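Local coordinates for putative oxidoreductase (Mycobacterium avium, PDB 3QHA) that probably catalyses the NAD(P)-dependent oxidation of a hydroxy acid, as a Rossmann-fold member of the 3-hydroxyisobutyrate dehydrogenase family, at the interface of chains A and B. Sequence-based numbering; all coordinates share one arbitrary frame. Chains: chain A/B, Putative oxidoreductase.

Contact 1: the interface of chains A and B. Residues chain A 229-230, 235; chain B 195, 199, 212-213, 216.
A:Met230 is pushed between two helices of chain B, 176-204 and 209-223, and the contact described here is made by apolar and thioether groups. The first group of contacts is between carbons. The terminal CE meets CG of B:Met199 at 3.5 Å and, beside it, CD2 of B:Leu212 at 3.6 Å, which places the methyl between the two helices. The chain runs extended through chi2 and then turns at chi3 (93°), and this turn carries CE toward B:Met199 and B:Leu212. An unbranched, flexible methionine suits a place between two helices, since its chain can bend to touch both. Nearer the backbone of A:Met230, its CB faces CA of B:Gly213, where the lack of a side chain lets the methionine stem come close to the helix backbone. A tight methyl pair joins CG2 of A:Ile229 to CB of B:Ala195, also 3.5 Å apart; the small alanine allows the branched neighbour to approach its helix.

Sulfur forms the second kind of contact. SD of A:Met230 lies 3.6 Å from the CG2 methyl of B:Val216, the two side chains meeting at about a right angle. A:Met230 and B:Met199 run past each other in opposite senses, so that CG of the former comes near SD of the latter. On the other flank SD of A:Met235 touches CB of B:Met199 at 3.5 Å, the two side chains crossing at about a right angle, so B:Met199 is held between two methionines of chain A.

In the fold, A:Ile229 closes the short 3-10 helix 226-229 and both chain A methionines lie in the loop that follows, laid against the helical region of chain B.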
# COMPACT_ATOMS: atom_id res chain seq x y z
N ILE A 229 3.63 -0.15 8.70
CA ILE A 229 3.27 0.05 10.11
C ILE A 229 3.15 -1.28 10.87
O ILE A 229 2.99 -1.28 12.09
CB ILE A 229 1.95 0.86 10.23
CG1 ILE A 229 1.87 1.62 11.56
CG2 ILE A 229 0.74 -0.06 10.05
CD1 ILE A 229 3.02 2.58 11.80
N MET A 230 3.24 -2.40 10.15
CA MET A 230 3.06 -3.73 10.71
C MET A 230 4.41 -4.29 11.16
O MET A 230 4.96 -5.21 10.55
CB MET A 230 2.40 -4.66 9.69
CG MET A 230 1.06 -4.13 9.17
SD MET A 230 0.20 -5.18 7.98
CE MET A 230 -0.86 -6.14 9.05
N MET A 235 -0.32 -6.81 20.00
CA MET A 235 -1.05 -5.55 20.06
C MET A 235 -1.08 -4.90 21.44
O MET A 235 -1.92 -4.04 21.70
CB MET A 235 -2.48 -5.74 19.54
CG MET A 235 -2.55 -6.23 18.10
SD MET A 235 -1.64 -5.15 16.98
CE MET A 235 -2.74 -3.74 16.90
N ALA B 195 -4.48 -1.12 8.87
CA ALA B 195 -3.47 -2.16 9.11
C ALA B 195 -3.53 -2.63 10.57
O ALA B 195 -3.52 -3.83 10.84
CB ALA B 195 -2.09 -1.66 8.76
N MET B 199 -4.29 -6.23 12.17
CA MET B 199 -3.41 -6.86 13.15
C MET B 199 -4.19 -7.30 14.39
O MET B 199 -3.87 -8.34 14.98
CB MET B 199 -2.29 -5.90 13.58
CG MET B 199 -1.29 -5.58 12.48
SD MET B 199 -0.37 -4.07 12.81
CE MET B 199 0.70 -4.59 14.14
N LEU B 212 2.07 -12.09 8.87
CA LEU B 212 1.05 -11.25 8.22
C LEU B 212 1.68 -10.02 7.58
O LEU B 212 1.34 -9.66 6.46
CB LEU B 212 -0.03 -10.82 9.23
CG LEU B 212 -1.08 -9.83 8.70
CD1 LEU B 212 -1.83 -10.41 7.51
CD2 LEU B 212 -2.04 -9.41 9.80
N GLY B 213 2.59 -9.38 8.31
CA GLY B 213 3.31 -8.22 7.80
C GLY B 213 4.15 -8.56 6.58
O GLY B 213 4.15 -7.81 5.60
N VAL B 216 1.83 -8.91 3.60
CA VAL B 216 1.33 -7.60 3.19
C VAL B 216 2.36 -6.85 2.35
O VAL B 216 2.06 -6.42 1.24
CB VAL B 216 0.94 -6.74 4.41
CG1 VAL B 216 0.64 -5.29 3.99
CG2 VAL B 216 -0.27 -7.35 5.13

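Contact 2: the interface of chains A and B. Residues chain A 198, 212, 215-216; chain B 146, 180, 183-184, 230.
A:Leu212 meets B:Arg184, B:Met180 and B:Met230 from one position on helix 209-223, and its side chain is a good guide to the patch. CB is the stem: with CG anti to the backbone N (chi1 175°), it sends the fork toward chain B. CG itself faces CE of B:Met230 at 3.8 Å. From there the two methyls part. CD2 stays with that methionine, 3.7 Å from its CE, and also looks toward CB of B:Ala183. CD1 turns to helix 176-204 of chain B, lying 3.9 Å from CB of B:Arg184 and equally near CG of B:Met180. A forked leucine thus reaches two elements of chain B at once, the loop of B:Met230 and helix 176-204.

One turn on, A:Val216 receives the sulfur of B:Met230, its CG2 lying 3.8 Å from SD, while the same methyl faces the aliphatic CG of B:Arg184. That arginine bends at chi2 (-84°), which turns its guanidinium over the backbone of A:Val216: CA of A:Val216 lies against one face, toward the rim. NH2 stands 3.6 Å from O of A:Val216, a contact without bonding, and both the carbon stem and a guanidinium face of the long arginine pack on this valine. The compact A:Val215 packs obliquely against B:Met146, CG1 to SD at 3.9 Å. Between helices, CB of A:Ala198 rests 3.6 Å from O of B:Ala183, a closeness that small residues permit.

By bringing B:Met146, of strand 143-148 in the nucleotide-binding domain, and the start of helix 176-204 against helix 209-223 of its partner, the site probably steadies the nucleotide-binding domain of one chain against the helical region of the other, if the pair is the biological dimer.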
# COMPACT_ATOMS: atom_id res chain seq x y z
N ALA A 198 -9.89 9.41 -0.76
CA ALA A 198 -8.83 10.38 -1.07
C ALA A 198 -9.05 11.04 -2.44
O ALA A 198 -8.79 12.23 -2.61
CB ALA A 198 -7.46 9.72 -1.02
N LEU A 212 -2.16 12.20 -8.58
CA LEU A 212 -2.19 11.72 -7.20
C LEU A 212 -1.91 10.23 -7.16
O LEU A 212 -1.06 9.77 -6.39
CB LEU A 212 -3.55 12.02 -6.55
CG LEU A 212 -3.79 11.48 -5.13
CD1 LEU A 212 -2.80 12.05 -4.13
CD2 LEU A 212 -5.22 11.78 -4.70
N VAL A 215 1.71 9.46 -7.60
CA VAL A 215 2.48 9.76 -6.38
C VAL A 215 2.34 8.63 -5.36
O VAL A 215 3.33 8.15 -4.81
CB VAL A 215 2.05 11.11 -5.74
CG1 VAL A 215 2.69 11.29 -4.38
CG2 VAL A 215 2.41 12.27 -6.66
N VAL A 216 1.10 8.19 -5.14
CA VAL A 216 0.81 7.12 -4.19
C VAL A 216 1.55 5.83 -4.53
O VAL A 216 2.22 5.24 -3.68
CB VAL A 216 -0.71 6.82 -4.13
CG1 VAL A 216 -0.98 5.54 -3.35
CG2 VAL A 216 -1.46 8.01 -3.51
N MET B 146 5.01 17.27 -4.83
CA MET B 146 3.76 17.80 -5.37
C MET B 146 3.80 19.30 -5.19
O MET B 146 3.75 19.80 -4.07
CB MET B 146 2.58 17.20 -4.62
CG MET B 146 2.43 15.71 -4.82
SD MET B 146 1.61 14.92 -3.42
CE MET B 146 2.97 14.84 -2.25
N MET B 180 -2.77 18.37 -2.46
CA MET B 180 -2.52 17.01 -2.97
C MET B 180 -1.86 16.17 -1.88
O MET B 180 -2.17 14.99 -1.73
CB MET B 180 -1.65 17.01 -4.24
CG MET B 180 -1.61 15.65 -4.94
SD MET B 180 -0.87 15.64 -6.58
CE MET B 180 -2.11 16.51 -7.53
N ALA B 183 -4.45 14.94 0.67
CA ALA B 183 -5.17 13.80 0.13
C ALA B 183 -4.30 12.55 0.20
O ALA B 183 -4.76 11.48 0.61
CB ALA B 183 -5.61 14.06 -1.30
N ARG B 184 -3.03 12.69 -0.18
CA ARG B 184 -2.11 11.56 -0.20
C ARG B 184 -1.89 10.99 1.20
O ARG B 184 -1.94 9.77 1.39
CB ARG B 184 -0.77 11.96 -0.83
CG ARG B 184 0.14 10.79 -1.17
CD ARG B 184 0.97 10.34 0.02
NE ARG B 184 1.67 9.09 -0.28
CZ ARG B 184 1.14 7.87 -0.19
NH1 ARG B 184 -0.12 7.68 0.21
NH2 ARG B 184 1.88 6.82 -0.50
N MET B 230 -6.33 3.72 -7.97
CA MET B 230 -6.42 5.15 -8.26
C MET B 230 -6.02 5.40 -9.71
O MET B 230 -4.96 5.97 -10.00
CB MET B 230 -5.55 5.96 -7.30
CG MET B 230 -5.81 5.64 -5.83
SD MET B 230 -4.69 6.49 -4.69
CE MET B 230 -5.44 8.12 -4.63

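Contact 1 and contact 2 are about 23 Å apart, measured between the centres of their C-alpha atoms, and lie in one two-fold symmetric interface. They share helices 176-204 and 209-223, and residues 212, 216 and 230 recur with the chains exchanged: the methionine of chain A enters chain B in contact 1, that of chain B enters chain A in contact 2. Contact 1 adds the end of the 3-10 helix 226-229 and another methionine of the loop after it; contact 2 adds a strand and an arginine. This reciprocal exchange suits the intertwined dimers common in the family, although the structure alone does not prove the oligomer in solution.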